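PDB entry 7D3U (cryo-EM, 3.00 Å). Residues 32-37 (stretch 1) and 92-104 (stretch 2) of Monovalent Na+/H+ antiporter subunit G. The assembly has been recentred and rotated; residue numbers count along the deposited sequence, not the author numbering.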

ATOM      1  N   PHE E  32      20.440 -38.608  32.586  1.00 85.57           N
ATOM      2  CA  PHE E  32      19.515 -38.638  33.711  1.00 85.57           C
ATOM      3  C   PHE E  32      18.138 -39.011  33.178  1.00 85.57           C
ATOM      4  O   PHE E  32      17.659 -38.391  32.212  1.00 85.57           O
ATOM      5  CB  PHE E  32      19.461 -37.294  34.448  1.00 85.57           C
ATOM      6  CG  PHE E  32      20.501 -37.148  35.525  1.00 85.57           C
ATOM      7  CD1 PHE E  32      21.087 -38.260  36.097  1.00 85.57           C
ATOM      8  CD2 PHE E  32      20.886 -35.897  35.970  1.00 85.57           C
ATOM      9  CE1 PHE E  32      22.043 -38.128  37.080  1.00 85.57           C
ATOM     10  CE2 PHE E  32      21.841 -35.760  36.953  1.00 85.57           C
ATOM     11  CZ  PHE E  32      22.417 -36.876  37.509  1.00 85.57           C
ATOM     12  N   PRO E  33      17.469 -40.002  33.770  1.00 88.82           N
ATOM     13  CA  PRO E  33      16.240 -40.512  33.143  1.00 88.82           C
ATOM     14  C   PRO E  33      15.040 -39.599  33.313  1.00 88.82           C
ATOM     15  O   PRO E  33      14.243 -39.456  32.378  1.00 88.82           O
ATOM     16  CB  PRO E  33      16.034 -41.860  33.845  1.00 88.82           C
ATOM     17  CG  PRO E  33      16.641 -41.663  35.193  1.00 88.82           C
ATOM     18  CD  PRO E  33      17.800 -40.716  35.015  1.00 88.82           C
ATOM     19  N   ASP E  34      14.887 -38.975  34.472  1.00 90.48           N
ATOM     20  CA  ASP E  34      13.676 -38.244  34.806  1.00 90.48           C
ATOM     21  C   ASP E  34      13.806 -36.764  34.469  1.00 90.48           C
ATOM     22  O   ASP E  34      14.883 -36.257  34.151  1.00 90.48           O
ATOM     23  CB  ASP E  34      13.352 -38.409  36.292  1.00 90.48           C
ATOM     24  CG  ASP E  34      11.885 -38.651  36.542  1.00 90.48           C
ATOM     25  OD1 ASP E  34      11.059 -38.087  35.796  1.00 90.48           O
ATOM     26  OD2 ASP E  34      11.555 -39.405  37.481  1.00 90.48           O
ATOM     27  N   LEU E  35      12.670 -36.069  34.543  1.00 86.41           N
ATOM     28  CA  LEU E  35      12.683 -34.613  34.558  1.00 86.41           C
ATOM     29  C   LEU E  35      13.006 -34.084  35.945  1.00 86.41           C
ATOM     30  O   LEU E  35      13.608 -33.013  36.074  1.00 86.41           O
ATOM     31  CB  LEU E  35      11.330 -34.068  34.094  1.00 86.41           C
ATOM     32  CG  LEU E  35      11.127 -32.554  33.990  1.00 86.41           C
ATOM     33  CD1 LEU E  35      10.140 -32.262  32.894  1.00 86.41           C
ATOM     34  CD2 LEU E  35      10.624 -31.956  35.291  1.00 86.41           C
ATOM     35  N   TYR E  36      12.613 -34.819  36.985  1.00 86.53           N
ATOM     36  CA  TYR E  36      12.816 -34.360  38.351  1.00 86.53           C
ATOM     37  C   TYR E  36      14.256 -34.566  38.796  1.00 86.53           C
ATOM     38  O   TYR E  36      14.791 -33.757  39.559  1.00 86.53           O
ATOM     39  CB  TYR E  36      11.843 -35.079  39.281  1.00 86.53           C
ATOM     40  CG  TYR E  36      10.442 -35.114  38.723  1.00 86.53           C
ATOM     41  CD1 TYR E  36       9.617 -34.003  38.800  1.00 86.53           C
ATOM     42  CD2 TYR E  36       9.951 -36.250  38.101  1.00 86.53           C
ATOM     43  CE1 TYR E  36       8.344 -34.026  38.285  1.00 86.53           C
ATOM     44  CE2 TYR E  36       8.679 -36.282  37.583  1.00 86.53           C
ATOM     45  CZ  TYR E  36       7.880 -35.167  37.677  1.00 86.53           C
ATOM     46  OH  TYR E  36       6.608 -35.196  37.161  1.00 86.53           O
ATOM     47  N   VAL E  37      14.899 -35.639  38.333  1.00 85.09           N
ATOM     48  CA  VAL E  37      16.334 -35.785  38.553  1.00 85.09           C
ATOM     49  C   VAL E  37      17.088 -34.676  37.833  1.00 85.09           C
ATOM     50  O   VAL E  37      18.021 -34.073  38.383  1.00 85.09           O
ATOM     51  CB  VAL E  37      16.806 -37.179  38.102  1.00 85.09           C
ATOM     52  CG1 VAL E  37      18.296 -37.325  38.317  1.00 85.09           C
ATOM     53  CG2 VAL E  37      16.053 -38.258  38.850  1.00 85.09           C
ATOM     54  N   GLY E  92       6.134 -29.450  35.321  1.00 86.46           N
ATOM     55  CA  GLY E  92       6.278 -30.721  34.635  1.00 86.46           C
ATOM     56  C   GLY E  92       5.421 -31.800  35.262  1.00 86.46           C
ATOM     57  O   GLY E  92       4.810 -32.607  34.559  1.00 86.46           O
ATOM     58  N   PHE E  93       5.353 -31.819  36.595  1.00 87.98           N
ATOM     59  CA  PHE E  93       4.443 -32.738  37.268  1.00 87.98           C
ATOM     60  C   PHE E  93       3.002 -32.465  36.862  1.00 87.98           C
ATOM     61  O   PHE E  93       2.242 -33.392  36.557  1.00 87.98           O
ATOM     62  CB  PHE E  93       4.602 -32.626  38.783  1.00 87.98           C
ATOM     63  CG  PHE E  93       3.649 -33.492  39.557  1.00 87.98           C
ATOM     64  CD1 PHE E  93       2.372 -33.048  39.860  1.00 87.98           C
ATOM     65  CD2 PHE E  93       4.031 -34.749  39.982  1.00 87.98           C
ATOM     66  CE1 PHE E  93       1.500 -33.839  40.570  1.00 87.98           C
ATOM     67  CE2 PHE E  93       3.160 -35.544  40.693  1.00 87.98           C
ATOM     68  CZ  PHE E  93       1.892 -35.089  40.983  1.00 87.98           C
ATOM     69  N   LEU E  94       2.605 -31.193  36.861  1.00 89.28           N
ATOM     70  CA  LEU E  94       1.237 -30.847  36.495  1.00 89.28           C
ATOM     71  C   LEU E  94       0.950 -31.178  35.037  1.00 89.28           C
ATOM     72  O   LEU E  94      -0.117 -31.712  34.714  1.00 89.28           O
ATOM     73  CB  LEU E  94       0.975 -29.370  36.772  1.00 89.28           C
ATOM     74  CG  LEU E  94       0.833 -28.996  38.245  1.00 89.28           C
ATOM     75  CD1 LEU E  94       0.312 -27.580  38.387  1.00 89.28           C
ATOM     76  CD2 LEU E  94      -0.082 -29.977  38.948  1.00 89.28           C
ATOM     77  N   SER E  95       1.889 -30.874  34.139  1.00 86.95           N
ATOM     78  CA  SER E  95       1.670 -31.148  32.724  1.00 86.95           C
ATOM     79  C   SER E  95       1.705 -32.637  32.409  1.00 86.95           C
ATOM     80  O   SER E  95       1.272 -33.037  31.323  1.00 86.95           O
ATOM     81  CB  SER E  95       2.709 -30.416  31.879  1.00 86.95           C
ATOM     82  OG  SER E  95       2.537 -30.710  30.504  1.00 86.95           O
ATOM     83  N   GLY E  96       2.209 -33.463  33.321  1.00 87.31           N
ATOM     84  CA  GLY E  96       2.207 -34.897  33.116  1.00 87.31           C
ATOM     85  C   GLY E  96       3.556 -35.488  32.766  1.00 87.31           C
ATOM     86  O   GLY E  96       3.637 -36.406  31.946  1.00 87.31           O
ATOM     87  N   ALA E  97       4.623 -34.978  33.376  1.00 87.59           N
ATOM     88  CA  ALA E  97       5.952 -35.540  33.161  1.00 87.59           C
ATOM     89  C   ALA E  97       6.043 -36.885  33.866  1.00 87.59           C
ATOM     90  O   ALA E  97       6.034 -36.951  35.099  1.00 87.59           O
ATOM     91  CB  ALA E  97       7.029 -34.587  33.668  1.00 87.59           C
ATOM     92  N   ALA E  98       6.128 -37.954  33.091  1.00 91.48           N
ATOM     93  CA  ALA E  98       6.169 -39.293  33.659  1.00 91.48           C
ATOM     94  C   ALA E  98       7.466 -39.503  34.425  1.00 91.48           C
ATOM     95  O   ALA E  98       8.549 -39.328  33.851  1.00 91.48           O
ATOM     96  CB  ALA E  98       6.030 -40.337  32.557  1.00 91.48           C
ATOM     97  N   PRO E  99       7.415 -39.864  35.703  1.00 91.05           N
ATOM     98  CA  PRO E  99       8.648 -40.180  36.426  1.00 91.05           C
ATOM     99  C   PRO E  99       9.269 -41.465  35.905  1.00 91.05           C
ATOM    100  O   PRO E  99       8.599 -42.325  35.331  1.00 91.05           O
ATOM    101  CB  PRO E  99       8.181 -40.334  37.875  1.00 91.05           C
ATOM    102  CG  PRO E  99       6.758 -40.745  37.757  1.00 91.05           C
ATOM    103  CD  PRO E  99       6.221 -40.035  36.546  1.00 91.05           C
ATOM    104  N   THR E 100      10.579 -41.581  36.111  1.00 93.88           N
ATOM    105  CA  THR E 100      11.313 -42.728  35.601  1.00 93.88           C
ATOM    106  C   THR E 100      10.767 -44.023  36.191  1.00 93.88           C
ATOM    107  O   THR E 100      10.183 -44.049  37.277  1.00 93.88           O
ATOM    108  CB  THR E 100      12.800 -42.606  35.923  1.00 93.88           C
ATOM    109  OG1 THR E 100      13.326 -41.429  35.299  1.00 93.88           O
ATOM    110  CG2 THR E 100      13.553 -43.814  35.404  1.00 93.88           C
ATOM    111  N   THR E 101      10.968 -45.116  35.452  1.00 95.20           N
ATOM    112  CA  THR E 101      10.520 -46.419  35.920  1.00 95.20           C
ATOM    113  C   THR E 101      11.245 -46.861  37.182  1.00 95.20           C
ATOM    114  O   THR E 101      10.743 -47.735  37.896  1.00 95.20           O
ATOM    115  CB  THR E 101      10.710 -47.466  34.824  1.00 95.20           C
ATOM    116  OG1 THR E 101       9.928 -47.107  33.678  1.00 95.20           O
ATOM    117  CG2 THR E 101      10.276 -48.833  35.319  1.00 95.20           C
ATOM    118  N   ALA E 102      12.407 -46.284  37.470  1.00 96.44           N
ATOM    119  CA  ALA E 102      13.167 -46.617  38.673  1.00 96.44           C
ATOM    120  C   ALA E 102      12.875 -45.615  39.787  1.00 96.44           C
ATOM    121  O   ALA E 102      13.741 -44.871  40.239  1.00 96.44           O
ATOM    122  CB  ALA E 102      14.659 -46.672  38.357  1.00 96.44           C
ATOM    123  N   THR E 103      11.620 -45.607  40.229  1.00 94.74           N
ATOM    124  CA  THR E 103      11.176 -44.774  41.343  1.00 94.74           C
ATOM    125  C   THR E 103      10.687 -45.705  42.442  1.00 94.74           C
ATOM    126  O   THR E 103       9.577 -46.242  42.359  1.00 94.74           O
ATOM    127  CB  THR E 103      10.078 -43.806  40.912  1.00 94.74           C
ATOM    128  OG1 THR E 103      10.565 -42.975  39.852  1.00 94.74           O
ATOM    129  CG2 THR E 103       9.665 -42.931  42.076  1.00 94.74           C
ATOM    130  N   ARG E 104      11.516 -45.892  43.469  1.00 99.81           N
ATOM    131  CA  ARG E 104      11.233 -46.905  44.478  1.00 99.81           C
ATOM    132  C   ARG E 104       9.996 -46.556  45.294  1.00 99.81           C
ATOM    133  O   ARG E 104       9.238 -47.446  45.694  1.00 99.81           O
ATOM    134  CB  ARG E 104      12.445 -47.082  45.390  1.00 99.81           C
ATOM    135  CG  ARG E 104      13.518 -47.987  44.815  1.00 99.81           C
ATOM    136  CD  ARG E 104      14.841 -47.783  45.528  1.00 99.81           C
ATOM    137  NE  ARG E 104      15.528 -49.040  45.807  1.00 99.81           N
ATOM    138  CZ  ARG E 104      16.217 -49.734  44.907  1.00 99.81           C
ATOM    139  NH1 ARG E 104      16.314 -49.296  43.659  1.00 99.81           N
ATOM    140  NH2 ARG E 104      16.810 -50.868  45.254  1.00 99.81           N
TER

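Two hydrogen bonds join the stretches, and both pair a side chain of stretch 1 with the backbone of stretch 2. Asp-34 OD2 accepts from Thr-100 N at 2.8 Å, with a nearly straight N-H...O angle of 166°. The other carboxylate oxygen stays local: Asp-34 OD1 accepts from Leu-35 N at 2.9 Å. One buried carboxylate thus satisfies two backbone amides, one in each stretch. Its chi1, -137°, lies between wells.

Tyr-36 makes the second link. Its CA-to-CB bond points toward stretch 2, and Tyr-36 OH donates to Ala-97 O at 2.8 Å. This carbonyl lies in the loop beyond the helix end, where the chain has left helical geometry at Gly-96. That turn is closed by Ala-97 N, which donates to Gly-92 O at 2.7 Å. The positive phi of Gly-96 suits glycine, since a CB would jam against the preceding carbonyl oxygen.

Apolar contacts line the edge of the Tyr-36 ring. Phe-93 CB is 4.0 Å from Tyr-36 CE1, and Pro-99 CB is 4.1 Å from Tyr-36 CE2. In a separate contact, Leu-35 CD1 packs on Ala-97 CB at 4.0 Å. At Gly-92, a CB would lie tight against Leu-35 CD2.

Thr-103 OG1 donates to Thr-100 O at 2.8 Å, so both backbone polar atoms of Thr-100 are engaged.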